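Local atomic coordinates of regulatory protein SdiA (Escherichia coli, PDB entry 4LFU), a protein that senses acyl-homoserine lactone autoinducers made by other bacteria and, as a LuxR-type DNA-binding activator, raises transcription from a promoter upstream of the ftsQAZ cell-division genes. Residues W9-L14 with K153-L157; M13-F17 with E29-Q33; L44-V50 with E171-P176. All blocks are in the same frame, centred on the assembly; numbering follows the deposited sequence.

Contact 1 of 3, residues W9-L14 with K153-L157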
# COMPACT_ATOMS: atom_id res chain seq x y z
N TRP A 9 19.17 13.18 -11.85
CA TRP A 9 18.97 11.75 -12.08
C TRP A 9 17.49 11.41 -11.98
O TRP A 9 16.92 10.83 -12.91
CB TRP A 9 19.80 10.90 -11.10
CG TRP A 9 19.67 9.41 -11.39
CD1 TRP A 9 20.42 8.68 -12.28
CD2 TRP A 9 18.72 8.49 -10.82
NE1 TRP A 9 20.00 7.37 -12.29
CE2 TRP A 9 18.97 7.22 -11.40
CE3 TRP A 9 17.71 8.61 -9.87
CZ2 TRP A 9 18.21 6.08 -11.06
CZ3 TRP A 9 16.95 7.47 -9.53
CH2 TRP A 9 17.21 6.23 -10.14
N ARG A 10 16.87 11.80 -10.87
CA ARG A 10 15.45 11.53 -10.61
C ARG A 10 14.53 12.12 -11.68
O ARG A 10 13.57 11.48 -12.10
CB ARG A 10 15.05 12.03 -9.21
CG ARG A 10 13.60 11.72 -8.80
CD ARG A 10 13.25 12.25 -7.40
NE ARG A 10 12.34 13.39 -7.47
CZ ARG A 10 11.01 13.31 -7.37
NH1 ARG A 10 10.42 12.13 -7.19
NH2 ARG A 10 10.27 14.40 -7.45
N ARG A 11 14.83 13.35 -12.11
CA ARG A 11 14.06 14.07 -13.13
C ARG A 11 14.05 13.30 -14.47
O ARG A 11 12.99 13.09 -15.08
CB ARG A 11 14.61 15.50 -13.28
CG ARG A 11 13.57 16.60 -13.47
CD ARG A 11 14.02 17.98 -12.88
NE ARG A 11 15.44 18.31 -13.08
CZ ARG A 11 16.31 18.60 -12.11
NH1 ARG A 11 15.92 18.65 -10.84
NH2 ARG A 11 17.59 18.86 -12.41
N THR A 12 15.23 12.86 -14.91
CA THR A 12 15.38 12.03 -16.11
C THR A 12 14.65 10.69 -16.04
O THR A 12 14.02 10.25 -17.02
CB THR A 12 16.88 11.74 -16.40
OG1 THR A 12 17.66 12.92 -16.16
CG2 THR A 12 17.08 11.24 -17.83
N MET A 13 14.72 10.02 -14.89
CA MET A 13 14.16 8.68 -14.76
C MET A 13 12.64 8.66 -14.79
O MET A 13 12.04 7.81 -15.45
CB MET A 13 14.72 7.94 -13.53
CG MET A 13 16.21 7.64 -13.60
SD MET A 13 16.75 6.82 -15.14
CE MET A 13 15.89 5.25 -15.01
N LEU A 14 12.01 9.61 -14.08
CA LEU A 14 10.56 9.77 -14.12
C LEU A 14 10.09 9.96 -15.55
O LEU A 14 9.12 9.33 -15.98
CB LEU A 14 10.11 10.96 -13.27
CG LEU A 14 10.36 10.77 -11.78
CD1 LEU A 14 10.09 12.04 -10.99
CD2 LEU A 14 9.51 9.61 -11.26
N LYS A 153 17.73 5.64 -5.19
CA LYS A 153 17.68 5.26 -6.60
C LYS A 153 16.83 4.04 -6.82
O LYS A 153 16.04 4.00 -7.76
CB LYS A 153 19.08 5.05 -7.17
CG LYS A 153 19.78 6.37 -7.47
CD LYS A 153 21.10 6.15 -8.16
CE LYS A 153 21.77 7.48 -8.46
NZ LYS A 153 22.93 7.26 -9.37
N MET A 154 16.97 3.04 -5.97
CA MET A 154 16.17 1.84 -6.10
C MET A 154 14.73 2.08 -5.66
O MET A 154 13.81 1.37 -6.08
CB MET A 154 16.79 0.68 -5.33
CG MET A 154 18.09 0.10 -5.96
SD MET A 154 18.55 -1.32 -4.95
CE MET A 154 17.41 -2.53 -5.68
N GLN A 155 14.52 3.08 -4.80
CA GLN A 155 13.18 3.47 -4.40
C GLN A 155 12.39 3.88 -5.61
O GLN A 155 11.27 3.42 -5.78
CB GLN A 155 13.18 4.62 -3.40
CG GLN A 155 13.01 4.21 -1.99
CD GLN A 155 13.02 5.40 -1.06
OE1 GLN A 155 12.20 6.31 -1.21
NE2 GLN A 155 13.95 5.42 -0.10
N LEU A 156 12.99 4.73 -6.45
CA LEU A 156 12.37 5.21 -7.70
C LEU A 156 12.21 4.11 -8.76
O LEU A 156 11.15 4.00 -9.37
CB LEU A 156 13.15 6.42 -8.27
CG LEU A 156 12.69 7.18 -9.53
CD1 LEU A 156 13.42 8.53 -9.62
CD2 LEU A 156 12.89 6.38 -10.86
N LEU A 157 13.26 3.31 -8.95
CA LEU A 157 13.28 2.22 -9.95
C LEU A 157 12.22 1.18 -9.75
O LEU A 157 11.59 0.77 -10.71
CB LEU A 157 14.65 1.52 -10.01
CG LEU A 157 15.78 2.38 -10.56
CD1 LEU A 157 17.14 1.69 -10.35
CD2 LEU A 157 15.56 2.68 -12.02
O HOH W 1 22.56 5.50 -12.31
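Leu156 reaches helix 6-19 as a knob, its side chain seated among Trp9, Arg10, Met13 and Leu14. CG anti to the backbone N (chi1 -176°) carries the branch point toward helix 6-19, where the two methyls part: Leu156 CD1 lies 3.3 Å from Arg10 CG, and Leu156 CD2 lies 3.6 Å from Met13 CB. This is the tight part of the contact. Beside it the Trp9 indole is sandwiched, with Met13 CG over the centre of one face and Lys153 CG on the opposite face, a CH-pi contact 3.6 Å from the six-membered ring centroid, while Leu157 CG meets the ring edge near its plane, 4.1 Å from Trp9 CH2. The two segments run nearly parallel, 14° apart, with axes 10.9 Å at closest approach; helix 147-167 packs on the antiparallel sheet of the GAF-clan autoinducer-binding domain, and helix 6-19 lies on it. At the polar end the contact becomes looser. The Lys153 chain, extended beyond CG, runs over the Trp9 indole and brings NZ 4.2 Å from the five-membered ring centroid in a cation-pi contact 14° off its normal. NZ also forms a salt bridge with Glu149, and a water links it only weakly to Trp9 NE1.

Contact 2 of 3, residues M13-F17 with E29-Q33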
# COMPACT_ATOMS: atom_id res chain seq x y z
N MET A 13 14.72 10.02 -14.89
CA MET A 13 14.16 8.68 -14.76
C MET A 13 12.64 8.66 -14.79
O MET A 13 12.04 7.81 -15.45
CB MET A 13 14.72 7.94 -13.53
CG MET A 13 16.21 7.64 -13.60
SD MET A 13 16.75 6.82 -15.14
CE MET A 13 15.89 5.25 -15.01
N LEU A 14 12.01 9.61 -14.08
CA LEU A 14 10.56 9.77 -14.12
C LEU A 14 10.09 9.96 -15.55
O LEU A 14 9.12 9.33 -15.98
CB LEU A 14 10.11 10.96 -13.27
CG LEU A 14 10.36 10.77 -11.78
CD1 LEU A 14 10.09 12.04 -10.99
CD2 LEU A 14 9.51 9.61 -11.26
N LEU A 15 10.79 10.80 -16.29
CA LEU A 15 10.41 11.06 -17.67
C LEU A 15 10.60 9.83 -18.55
O LEU A 15 9.71 9.49 -19.33
CB LEU A 15 11.15 12.29 -18.23
CG LEU A 15 10.43 13.63 -17.99
CD1 LEU A 15 11.40 14.84 -18.06
CD2 LEU A 15 9.23 13.79 -18.97
N ARG A 16 11.73 9.14 -18.40
CA ARG A 16 11.98 7.90 -19.14
C ARG A 16 10.92 6.83 -18.91
O ARG A 16 10.48 6.22 -19.86
CB ARG A 16 13.36 7.33 -18.83
CG ARG A 16 14.39 7.59 -19.89
CD ARG A 16 15.65 6.81 -19.61
NE ARG A 16 16.82 7.67 -19.71
CZ ARG A 16 18.00 7.41 -19.16
NH1 ARG A 16 18.18 6.29 -18.45
NH2 ARG A 16 19.00 8.27 -19.31
N PHE A 17 10.51 6.61 -17.67
CA PHE A 17 9.47 5.61 -17.38
C PHE A 17 8.07 6.07 -17.78
O PHE A 17 7.23 5.24 -18.16
CB PHE A 17 9.48 5.18 -15.92
CG PHE A 17 10.58 4.21 -15.58
CD1 PHE A 17 10.48 2.86 -15.95
CD2 PHE A 17 11.72 4.63 -14.89
CE1 PHE A 17 11.48 1.96 -15.64
CE2 PHE A 17 12.73 3.73 -14.58
CZ PHE A 17 12.61 2.39 -14.95
N GLU A 29 15.49 -0.94 -19.44
CA GLU A 29 15.93 0.18 -18.61
C GLU A 29 16.39 -0.26 -17.22
O GLU A 29 17.36 0.27 -16.70
CB GLU A 29 14.84 1.26 -18.51
CG GLU A 29 15.27 2.58 -17.83
CD GLU A 29 16.49 3.24 -18.47
OE1 GLU A 29 16.57 3.28 -19.73
OE2 GLU A 29 17.38 3.72 -17.73
N ILE A 30 15.68 -1.24 -16.63
CA ILE A 30 16.09 -1.79 -15.33
C ILE A 30 17.43 -2.51 -15.45
O ILE A 30 18.30 -2.33 -14.60
CB ILE A 30 15.06 -2.76 -14.72
CG1 ILE A 30 13.82 -1.98 -14.24
CG2 ILE A 30 15.70 -3.58 -13.57
CD1 ILE A 30 12.59 -2.87 -14.08
N GLU A 31 17.59 -3.30 -16.52
CA GLU A 31 18.87 -3.95 -16.82
C GLU A 31 20.03 -2.95 -16.96
O GLU A 31 21.08 -3.12 -16.33
CB GLU A 31 18.78 -4.85 -18.07
CG GLU A 31 20.08 -5.62 -18.32
CD GLU A 31 19.99 -6.60 -19.47
OE1 GLU A 31 20.32 -7.79 -19.25
OE2 GLU A 31 19.58 -6.19 -20.59
N LEU A 32 19.82 -1.90 -17.76
CA LEU A 32 20.80 -0.81 -17.89
C LEU A 32 21.16 -0.12 -16.58
O LEU A 32 22.33 0.15 -16.32
CB LEU A 32 20.31 0.21 -18.92
CG LEU A 32 21.31 1.07 -19.70
CD1 LEU A 32 21.24 2.56 -19.30
CD2 LEU A 32 22.78 0.52 -19.66
N GLN A 33 20.15 0.16 -15.75
CA GLN A 33 20.33 0.78 -14.43
C GLN A 33 21.08 -0.13 -13.45
O GLN A 33 21.92 0.33 -12.70
CB GLN A 33 18.97 1.16 -13.81
CG GLN A 33 18.29 2.35 -14.46
CD GLN A 33 19.16 3.59 -14.46
OE1 GLN A 33 19.81 3.89 -13.45
NE2 GLN A 33 19.18 4.30 -15.59
O HOH W 2 20.54 6.93 -16.48
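Arg16 and Glu29 form the salt bridge that joins these two helices: Arg16 NH1 donates to Glu29 OE2 at 2.8 Å. The acceptor lies in the guanidinium plane, but the donor stands above the carboxylate plane, and the N-H...O angle of 132° shows a bent bond. The two planes are well away from coplanar, and a single nitrogen makes the bridge. Glu29 OE2 also accepts from Gln33 NE2, one turn further along its own helix, at 2.9 Å; this bond is much straighter, 169°, with OE2 close to the amide plane. Two donors therefore grip one carboxylate oxygen, which would be expected to favour its charged form. A water 3.1 Å from Gln33 NE2 accepts from that nitrogen and from Arg16 NH1, closing a small polar ring.

Beneath this network lies the packing. The bends of the Met13 chain at chi2 and chi3 bring its CE methyl 3.5 Å from Gln33 NE2 and place it beside the carboxylate of Glu29. With CG anti to the backbone N, the Glu29 methylene lies 3.9 Å from Phe17 CZ; the bend at chi2 then turns the carboxylate toward Arg16, its plane nearly perpendicular to the Phe17 ring. Phe17 also touches Glu160 of helix 147-167.

The segments run antiparallel, at 151°, with their axes 12.7 Å apart at closest approach, so long side chains must span the gap. With only a short turn between helices 6-19 and 23-36, this is an antiparallel helical hairpin, at the N-terminal end of the autoinducer-binding domain.

Contact 3 of 3, residues L44-V50 with E171-P176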
# COMPACT_ATOMS: atom_id res chain seq x y z
N LEU A 44 12.58 -8.89 -11.14
CA LEU A 44 11.43 -8.13 -10.70
C LEU A 44 10.35 -9.18 -10.41
O LEU A 44 9.93 -9.88 -11.34
CB LEU A 44 11.00 -7.16 -11.80
CG LEU A 44 10.56 -5.71 -11.49
CD1 LEU A 44 9.35 -5.30 -12.43
CD2 LEU A 44 10.22 -5.42 -10.02
N CYS A 45 9.99 -9.33 -9.13
CA CYS A 45 8.99 -10.31 -8.64
C CYS A 45 7.82 -9.61 -7.96
O CYS A 45 8.01 -8.69 -7.18
CB CYS A 45 9.56 -11.27 -7.59
SG CYS A 45 10.99 -12.20 -8.13
N VAL A 46 6.62 -10.11 -8.24
CA VAL A 46 5.39 -9.51 -7.74
C VAL A 46 4.57 -10.59 -7.09
O VAL A 46 4.15 -11.52 -7.78
CB VAL A 46 4.60 -8.80 -8.92
CG1 VAL A 46 3.32 -8.17 -8.42
CG2 VAL A 46 5.48 -7.74 -9.60
N ARG A 47 4.40 -10.49 -5.77
CA ARG A 47 3.48 -11.35 -5.01
C ARG A 47 2.10 -10.70 -5.04
O ARG A 47 1.87 -9.65 -4.42
CB ARG A 47 3.93 -11.58 -3.51
CG ARG A 47 5.46 -11.61 -3.23
CD ARG A 47 5.87 -12.18 -1.80
NE ARG A 47 5.59 -13.62 -1.77
CZ ARG A 47 6.35 -14.57 -1.22
NH1 ARG A 47 7.50 -14.28 -0.61
NH2 ARG A 47 5.95 -15.84 -1.30
N HIS A 48 1.19 -11.32 -5.78
CA HIS A 48 -0.18 -10.85 -5.90
C HIS A 48 -0.98 -11.09 -4.62
O HIS A 48 -0.71 -12.04 -3.89
CB HIS A 48 -0.85 -11.51 -7.10
CG HIS A 48 -0.35 -11.01 -8.42
ND1 HIS A 48 0.97 -11.14 -8.81
CD2 HIS A 48 -0.99 -10.40 -9.44
CE1 HIS A 48 1.12 -10.62 -10.01
NE2 HIS A 48 -0.05 -10.16 -10.42
N PRO A 49 -1.95 -10.21 -4.33
CA PRO A 49 -2.76 -10.37 -3.12
C PRO A 49 -3.68 -11.60 -3.19
O PRO A 49 -4.10 -12.10 -2.16
CB PRO A 49 -3.58 -9.08 -3.09
CG PRO A 49 -3.76 -8.75 -4.51
CD PRO A 49 -2.39 -9.04 -5.11
N VAL A 50 -3.99 -12.07 -4.40
CA VAL A 50 -4.94 -13.17 -4.62
C VAL A 50 -4.37 -14.11 -5.69
O VAL A 50 -3.59 -13.65 -6.53
CB VAL A 50 -6.34 -12.66 -5.11
CG1 VAL A 50 -7.05 -11.87 -4.02
CG2 VAL A 50 -6.22 -11.82 -6.34
N GLU A 171 0.75 -8.38 -17.20
CA GLU A 171 0.33 -9.58 -16.47
C GLU A 171 1.13 -9.77 -15.17
O GLU A 171 0.64 -10.40 -14.21
CB GLU A 171 0.52 -10.81 -17.37
CG GLU A 171 1.96 -10.85 -17.96
CD GLU A 171 2.30 -12.09 -18.78
OE1 GLU A 171 3.41 -12.07 -19.37
OE2 GLU A 171 1.51 -13.06 -18.84
N ILE A 172 2.35 -9.23 -15.15
CA ILE A 172 3.23 -9.33 -14.01
C ILE A 172 2.62 -8.64 -12.79
O ILE A 172 2.76 -9.15 -11.67
CB ILE A 172 4.68 -8.83 -14.33
CG1 ILE A 172 5.68 -9.46 -13.35
CG2 ILE A 172 4.75 -7.28 -14.40
CD1 ILE A 172 7.09 -8.87 -13.36
N VAL A 173 1.92 -7.53 -13.01
CA VAL A 173 1.38 -6.71 -11.93
C VAL A 173 -0.15 -6.66 -11.77
O VAL A 173 -0.64 -6.24 -10.72
CB VAL A 173 1.88 -5.24 -12.00
CG1 VAL A 173 3.23 -5.11 -11.41
CG2 VAL A 173 1.87 -4.72 -13.44
N MET A 174 -0.91 -7.06 -12.79
CA MET A 174 -2.38 -6.93 -12.75
C MET A 174 -3.11 -8.05 -11.99
O MET A 174 -2.84 -9.24 -12.17
CB MET A 174 -3.00 -6.78 -14.16
CG MET A 174 -2.55 -5.57 -14.98
SD MET A 174 -2.39 -3.95 -14.18
CE MET A 174 -4.10 -3.48 -13.89
N THR A 175 -4.07 -7.62 -11.16
CA THR A 175 -4.94 -8.52 -10.39
C THR A 175 -6.21 -8.78 -11.21
O THR A 175 -6.42 -8.08 -12.20
CB THR A 175 -5.23 -7.92 -8.97
OG1 THR A 175 -5.58 -6.53 -9.08
CG2 THR A 175 -4.01 -8.04 -8.10
N PRO A 176 -7.03 -9.80 -10.84
CA PRO A 176 -8.26 -10.08 -11.61
C PRO A 176 -9.13 -8.83 -11.79
O PRO A 176 -9.29 -8.04 -10.84
CB PRO A 176 -8.99 -11.11 -10.74
CG PRO A 176 -7.91 -11.81 -10.03
CD PRO A 176 -6.90 -10.74 -9.72
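Val46 and Ile172 meet where the end of strand 41-47 passes the linker, Val46 CB lying 3.3 Å from the carbonyl oxygen of Ile172. One branch of Val46, CG2, is directed over the linker side chains, 3.9 Å from Val173 CG1 and slightly farther from Ile172 CG1. Ile172 stretches along the strand, CG1 anti to the backbone N (chi1 -157°), and its CD1 methyl comes to 3.6 Å from Leu44 O. Next in line, the His48 imidazole points its edge at the linker backbone: Met174 O lies in the ring plane, 3.4 Å from His48 NE2. Farther along, Thr175 presents its methyl rather than its hydroxyl, CG2 standing 3.5 Å from Pro49 CD, and the two side chains cross at about a right angle. Val50 CG2 then rests 3.6 Å from Pro176 CD.

The next shell holds both partners in place. The rotation of the imidazole is probably helped by a weak hydrogen bond from His48 ND1 to Val46 O, 3.4 Å long at 144°, within its own segment. Backbone hydrogen bonds tie Val46 to Ala58 on one flanking strand, while Cys45 pairs with Phe132 on the other. Asn127 helps hold the linker, its ND2 donating to Val173 O, and Leu162 of helix 147-167 packs against Val46 and Val173. Helix 227-237 closes the far end, with Thr237 against Pro49 and Thr175, and Tyr233 against Val50.

No regular hydrogen-bond ladder joins the segments, although their CA atoms pair Val46 with Val173 and His48 with Thr175. They form a side-chain seam at the interdomain junction of a LuxR-type receptor, where the linker to the helix-turn-helix domain is laid against the ligand-binding domain.

Overall arrangement
From the N terminus, helix 6-19 supplies the first segment of both contact 1 and contact 2. Contact 2 closes first, through the short turn to helix 23-36; contact 1 closes a far longer loop, which carries the chain through the sheet before helix 147-167 returns. Both start from the same stretch, and contact 2 closes long before contact 1 does. The two share Met13, their centres are 7 Å apart, and they touch through Trp9 and Gln33, so three helices meet there. Contact 3 opens after contact 2 has closed and crosses contact 1, since 44-50 precedes 153-157 and 171-176 follows it. Contact 3, its centre about 22 Å from that of contact 1, joins the sheet to the interdomain linker.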